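Local coordinates for DUF3224 domain-containing protein (Shewanella oneidensis, PDB 2OOJ), which is of unknown function and belongs to the DUF3224 family of beta-rich proteins, here paired as two identical chains related by two-fold symmetry, at the interface of chains A and B. Coordinates in Å, arbitrary orientation; residue numbers count along the deposited sequence, not the author numbering. Chains: chain A/B, Hypothetical protein.

Contact 1: the interface of chains A and B. Residues chain A 23-25, 28, 30; chain B 69, 82, 104.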
loop_
_atom_site.group_PDB
_atom_site.type_symbol
_atom_site.label_atom_id
_atom_site.label_comp_id
_atom_site.label_asym_id
_atom_site.label_seq_id
_atom_site.Cartn_x
_atom_site.Cartn_y
_atom_site.Cartn_z
ATOM N N THR A 23 -13.626 4.733 8.955
ATOM C CA THR A 23 -13.998 6.135 8.793
ATOM C C THR A 23 -12.894 7.063 9.281
ATOM O O THR A 23 -12.367 6.873 10.347
ATOM C CB THR A 23 -15.295 6.479 9.581
ATOM O OG1 THR A 23 -16.397 5.692 9.095
ATOM C CG2 THR A 23 -15.645 7.937 9.407
ATOM N N GLY A 24 -12.593 8.108 8.508
ATOM C CA GLY A 24 -11.587 9.085 8.874
ATOM C C GLY A 24 -12.040 9.982 10.009
ATOM O O GLY A 24 -13.228 10.309 10.110
ATOM N N VAL A 25 -11.105 10.353 10.874
ATOM C CA VAL A 25 -11.385 11.327 11.937
ATOM C C VAL A 25 -10.319 12.409 11.948
ATOM O O VAL A 25 -9.261 12.275 11.343
ATOM C CB VAL A 25 -11.523 10.650 13.329
ATOM C CG1 VAL A 25 -12.705 9.655 13.332
ATOM C CG2 VAL A 25 -10.274 9.950 13.723
ATOM N N VAL A 28 -9.375 13.684 8.498
ATOM C CA VAL A 28 -9.033 12.667 7.516
ATOM C C VAL A 28 -10.302 12.161 6.843
ATOM O O VAL A 28 -11.325 11.946 7.507
ATOM C CB VAL A 28 -8.306 11.485 8.189
ATOM C CG1 VAL A 28 -8.165 10.294 7.245
ATOM C CG2 VAL A 28 -6.947 11.916 8.674
ATOM N N LEU A 30 -11.122 8.903 4.266
ATOM C CA LEU A 30 -10.632 7.673 3.702
ATOM C C LEU A 30 -11.468 7.270 2.506
ATOM O O LEU A 30 -12.652 7.572 2.425
ATOM C CB LEU A 30 -10.669 6.574 4.742
ATOM C CG LEU A 30 -9.993 6.811 6.091
ATOM C CD1 LEU A 30 -10.256 5.649 7.030
ATOM C CD2 LEU A 30 -8.506 6.966 5.871
ATOM N N GLN B 69 -6.872 4.008 10.223
ATOM C CA GLN B 69 -7.080 5.155 11.095
ATOM C C GLN B 69 -6.965 4.701 12.556
ATOM O O GLN B 69 -7.740 3.823 13.029
ATOM C CB GLN B 69 -8.475 5.720 10.823
ATOM C CG GLN B 69 -8.914 6.901 11.686
ATOM C CD GLN B 69 -8.204 8.156 11.421
ATOM O OE1 GLN B 69 -8.525 8.872 10.466
ATOM N NE2 GLN B 69 -7.238 8.491 12.292
ATOM N N VAL B 82 -3.194 8.455 10.828
ATOM C CA VAL B 82 -3.298 7.347 9.866
ATOM C C VAL B 82 -1.957 6.677 9.665
ATOM O O VAL B 82 -0.953 7.351 9.492
ATOM C CB VAL B 82 -3.854 7.831 8.499
ATOM C CG1 VAL B 82 -3.765 6.710 7.363
ATOM C CG2 VAL B 82 -5.315 8.276 8.693
ATOM N N SER B 104 -1.819 13.732 8.934
ATOM C CA SER B 104 -2.965 12.967 9.389
ATOM C C SER B 104 -3.180 13.075 10.891
ATOM O O SER B 104 -4.249 12.695 11.374
ATOM C CB SER B 104 -2.875 11.472 9.012
ATOM O OG SER B 104 -1.796 10.793 9.685
HETATM O O HOH W 1 -6.533 11.554 12.202
#
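The chain A loop between strands 5-18 and 29-39 meets strand 62-71 of chain B, where B:Gln69 reaches across to A:Val25. The amide oxygen OE1 of B:Gln69 accepts a hydrogen bond from the backbone N of A:Val25 at 3.0 Å. The bond is nearly straight at hydrogen (169°). The donor lies well above the carbonyl plane, 61° out of it, and not on a lone pair. B:Gln69 starts out with CG opposite its backbone N, then bends at chi2 (70°), which turns the amide toward the loop. The amide nitrogen NE2 of B:Gln69 is 3.1 Å from a water. That water also lies 2.7 Å from the backbone O of B:Ser104 and meets the backbone O of A:Val25, so it joins both chains. CG2 of A:Val25 packs against the amide carbon CD of B:Gln69 at 3.6 Å. A:Val28 approaches from the opposite direction, its CG1 3.5 Å from OE1 of B:Gln69. The same methyl, CG1 of A:Val28, touches CG2 of B:Val82 at 3.8 Å. Behind this, the backbone N of B:Val82 donates to the hydroxyl OG of B:Ser104 at 3.0 Å, tying strand to loop within chain B. An alanine in place of B:Gln69 would probably leave the N-H of A:Val25 without its acceptor and the bridging water without its amide partner. In this pair of chains the site holds the loop against the partner sheet, directly and through water, and may steady a dimer.

Contact 2: the interface of chains A and B. Residues chain A 61-62, 88, 90, 95; chain B 99, 101-103.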
loop_
_atom_site.group_PDB
_atom_site.type_symbol
_atom_site.label_atom_id
_atom_site.label_comp_id
_atom_site.label_asym_id
_atom_site.label_seq_id
_atom_site.Cartn_x
_atom_site.Cartn_y
_atom_site.Cartn_z
ATOM N N SER A 61 -1.695 17.077 0.969
ATOM C CA SER A 61 -1.169 16.031 1.821
ATOM C C SER A 61 -2.160 14.857 1.841
ATOM O O SER A 61 -3.295 14.999 2.277
ATOM C CB SER A 61 -0.855 16.573 3.212
ATOM O OG SER A 61 0.456 17.146 3.258
ATOM N N ALA A 62 -1.707 13.700 1.354
ATOM C CA ALA A 62 -2.560 12.525 1.203
ATOM C C ALA A 62 -1.719 11.272 1.012
ATOM O O ALA A 62 -0.536 11.357 0.735
ATOM C CB ALA A 62 -3.463 12.694 0.015
ATOM N N ILE A 88 2.816 8.907 -1.281
ATOM C CA ILE A 88 2.605 9.930 -0.269
ATOM C C ILE A 88 2.823 11.262 -0.960
ATOM O O ILE A 88 3.896 11.490 -1.511
ATOM C CB ILE A 88 3.620 9.843 0.903
ATOM C CG1 ILE A 88 3.441 8.550 1.730
ATOM C CG2 ILE A 88 3.473 11.118 1.835
ATOM C CD1 ILE A 88 2.196 8.547 2.549
ATOM N N THR A 90 2.954 15.174 -0.089
ATOM C CA THR A 90 3.017 16.168 1.008
ATOM C C THR A 90 3.450 17.472 0.398
ATOM O O THR A 90 4.621 17.640 0.092
ATOM C CB THR A 90 3.991 15.795 2.125
ATOM O OG1 THR A 90 3.910 14.380 2.392
ATOM C CG2 THR A 90 3.643 16.601 3.400
ATOM N N ARG A 95 5.811 11.273 -3.534
ATOM C CA ARG A 95 6.708 10.120 -3.505
ATOM C C ARG A 95 5.837 8.969 -3.997
ATOM O O ARG A 95 4.817 8.722 -3.375
ATOM C CB ARG A 95 7.058 9.754 -2.071
ATOM C CG ARG A 95 8.326 10.251 -1.490
ATOM C CD ARG A 95 8.600 9.453 -0.219
ATOM N NE ARG A 95 7.897 9.988 0.947
ATOM C CZ ARG A 95 7.516 9.268 2.002
ATOM N NH1 ARG A 95 7.716 7.948 2.044
ATOM N NH2 ARG A 95 6.908 9.868 3.011
ATOM N N GLU B 99 4.455 4.009 7.828
ATOM C CA GLU B 99 4.653 5.406 8.259
ATOM C C GLU B 99 3.334 6.073 8.589
ATOM O O GLU B 99 2.280 5.689 8.094
ATOM C CB GLU B 99 5.425 6.195 7.211
ATOM C CG GLU B 99 4.663 6.639 6.034
ATOM C CD GLU B 99 5.491 7.526 5.116
ATOM O OE1 GLU B 99 6.334 6.976 4.406
ATOM O OE2 GLU B 99 5.287 8.761 5.093
ATOM N N VAL B 101 0.917 8.999 7.888
ATOM C CA VAL B 101 0.670 9.814 6.733
ATOM C C VAL B 101 0.811 11.246 7.221
ATOM O O VAL B 101 0.121 11.638 8.166
ATOM C CB VAL B 101 -0.703 9.575 6.111
ATOM C CG1 VAL B 101 -0.936 10.489 4.915
ATOM C CG2 VAL B 101 -0.814 8.096 5.627
ATOM N N PRO B 102 1.674 12.015 6.566
ATOM C CA PRO B 102 1.902 13.432 6.962
ATOM C C PRO B 102 0.646 14.243 7.044
ATOM O O PRO B 102 -0.156 14.227 6.121
ATOM C CB PRO B 102 2.817 13.953 5.863
ATOM C CG PRO B 102 3.580 12.707 5.434
ATOM C CD PRO B 102 2.537 11.640 5.427
ATOM N N HIS B 103 0.533 15.004 8.134
ATOM C CA HIS B 103 -0.619 15.848 8.436
ATOM C C HIS B 103 -1.904 15.072 8.756
ATOM O O HIS B 103 -2.989 15.684 8.873
ATOM C CB HIS B 103 -0.833 16.906 7.330
ATOM C CG HIS B 103 0.343 17.806 7.115
ATOM N ND1 HIS B 103 1.074 17.807 5.949
ATOM C CD2 HIS B 103 0.900 18.751 7.903
ATOM C CE1 HIS B 103 2.052 18.689 6.042
ATOM N NE2 HIS B 103 1.960 19.286 7.214
#
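A:Arg95 and B:Glu99 meet from opposite directions, end-on, with guanidinium and carboxylate nearly coplanar (21° apart). NH1 of A:Arg95 donates to OE1 of B:Glu99 at 2.9 Å, and NH2 of A:Arg95 to OE2 of B:Glu99 at the same distance. The second pair is also a salt bridge. Both carboxylate oxygens use their syn lone pairs, and both lie close to the guanidinium plane. Two parallel bonds fix the rotation of both groups. B:Glu99 sets out with CG between its backbone N and carbonyl carbon (chi1 78°), then extends toward chain A. A:Ile88 lies under the ion pair: its CB sits 3.8 Å from one face of the guanidinium, near the rim. CG2 of A:Ile88 points to one side and packs on CD of B:Pro102 at 3.7 Å. A:Thr90 crosses B:Pro102 at about a right angle. The hydroxyl OG1 of A:Thr90 lies 3.5 Å from CG of B:Pro102, while its methyl CG2 touches CB of B:Pro102. CG2 of A:Thr90 also reaches CE1 of B:His103 at 3.7 Å, so one methyl touches both rings. Beyond it, the hydroxyl OG of A:Ser61 hydrogen-bonds the imidazole ND1 of B:His103 at 2.8 Å; which of the two donates is not settled.

Contact 3: the interface of chains A and B. Residues chain A 28, 30, 54, 56, 63; chain B 67, 82, 101.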
loop_
_atom_site.group_PDB
_atom_site.type_symbol
_atom_site.label_atom_id
_atom_site.label_comp_id
_atom_site.label_asym_id
_atom_site.label_seq_id
_atom_site.Cartn_x
_atom_site.Cartn_y
_atom_site.Cartn_z
ATOM N N VAL A 28 -9.375 13.684 8.498
ATOM C CA VAL A 28 -9.033 12.667 7.516
ATOM C C VAL A 28 -10.302 12.161 6.843
ATOM O O VAL A 28 -11.325 11.946 7.507
ATOM C CB VAL A 28 -8.306 11.485 8.189
ATOM C CG1 VAL A 28 -8.165 10.294 7.245
ATOM C CG2 VAL A 28 -6.947 11.916 8.674
ATOM N N LEU A 30 -11.122 8.903 4.266
ATOM C CA LEU A 30 -10.632 7.673 3.702
ATOM C C LEU A 30 -11.468 7.270 2.506
ATOM O O LEU A 30 -12.652 7.572 2.425
ATOM C CB LEU A 30 -10.669 6.574 4.742
ATOM C CG LEU A 30 -9.993 6.811 6.091
ATOM C CD1 LEU A 30 -10.256 5.649 7.030
ATOM C CD2 LEU A 30 -8.506 6.966 5.871
ATOM N N ALA A 54 -6.108 8.069 1.797
ATOM C CA ALA A 54 -6.313 8.859 2.979
ATOM C C ALA A 54 -5.947 10.311 2.624
ATOM O O ALA A 54 -4.829 10.596 2.241
ATOM C CB ALA A 54 -5.424 8.332 4.128
ATOM N N THR A 56 -5.923 14.210 4.027
ATOM C CA THR A 56 -5.799 14.913 5.312
ATOM C C THR A 56 -6.402 16.305 5.167
ATOM O O THR A 56 -6.825 16.689 4.084
ATOM C CB THR A 56 -4.298 15.039 5.750
ATOM O OG1 THR A 56 -3.625 16.041 4.971
ATOM C CG2 THR A 56 -3.586 13.710 5.625
ATOM N N GLY A 63 -2.322 10.101 1.204
ATOM C CA GLY A 63 -1.626 8.852 0.918
ATOM C C GLY A 63 -2.515 7.937 0.102
ATOM O O GLY A 63 -3.740 7.971 0.229
ATOM N N ILE B 67 -4.155 0.823 4.842
ATOM C CA ILE B 67 -4.332 2.134 5.456
ATOM C C ILE B 67 -5.273 1.933 6.618
ATOM O O ILE B 67 -6.316 1.298 6.484
ATOM C CB ILE B 67 -4.936 3.159 4.455
ATOM C CG1 ILE B 67 -3.858 3.493 3.403
ATOM C CG2 ILE B 67 -5.405 4.439 5.126
ATOM C CD1 ILE B 67 -4.270 4.544 2.403
ATOM N N VAL B 82 -3.194 8.455 10.828
ATOM C CA VAL B 82 -3.298 7.347 9.866
ATOM C C VAL B 82 -1.957 6.677 9.665
ATOM O O VAL B 82 -0.953 7.351 9.492
ATOM C CB VAL B 82 -3.854 7.831 8.499
ATOM C CG1 VAL B 82 -3.765 6.710 7.363
ATOM C CG2 VAL B 82 -5.315 8.276 8.693
ATOM N N VAL B 101 0.917 8.999 7.888
ATOM C CA VAL B 101 0.670 9.814 6.733
ATOM C C VAL B 101 0.811 11.246 7.221
ATOM O O VAL B 101 0.121 11.638 8.166
ATOM C CB VAL B 101 -0.703 9.575 6.111
ATOM C CG1 VAL B 101 -0.936 10.489 4.915
ATOM C CG2 VAL B 101 -0.814 8.096 5.627
#
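The backbone N of A:Gly63 faces the backbone O of A:Ala54 at 2.8 Å, and methyl CG1 of B:Val101 comes up to that N from chain B at 4.0 Å. Strands 43-55 and 62-71 of chain A run side by side here, and chain B lays aliphatic side chains on them. A:Ala54 is central. Its CB meets two methyls of chain B: CG1 of B:Val82 at 4.0 Å and CG2 of B:Ile67, also at 4.0 Å. B:Ile67 holds CG2 opposite its backbone N and CG1 opposite the carbonyl carbon (chi1 -71°), so CG2 meets CB of A:Ala54 while the longer branch reaches the A:Ala54 backbone. CG2 of B:Ile67 also touches CD2 of A:Leu30 at 4.1 Å. The two side chains lie alongside, pointing oppositely. CD1 of B:Ile67 lies 4.0 Å from the backbone N of A:Ala54. B:Val82 divides its methyls, giving CG1 to A:Ala54 and CG2 to A:Val28. At the far end, CG1 of B:Val101 reaches CG2 of A:Thr56 at 4.2 Å. The small side chain of A:Ala54 and the bare backbone of A:Gly63 probably let the branched residues come near the strands. In the deposited pair the patch forms an apolar seam between the two sheets, which may stabilise a dimer.

Contact 3 lies between the other two. Its C-alpha centre is about 5 Å from that of contact 1 and about 8 Å from that of contact 2, while contacts 1 and 2 are about 12 Å apart. A:Val28, A:Leu30 and B:Val82 belong to contacts 1 and 3. B:Val101 belongs to contacts 2 and 3. An apolar centre is thus flanked by polar links on either side. Two-fold symmetry repeats every contact with the chains exchanged. Strand 62-71 therefore contributes from both chains. The continuity suggests a specific dimer, though the structure alone does not show that it forms in the cell.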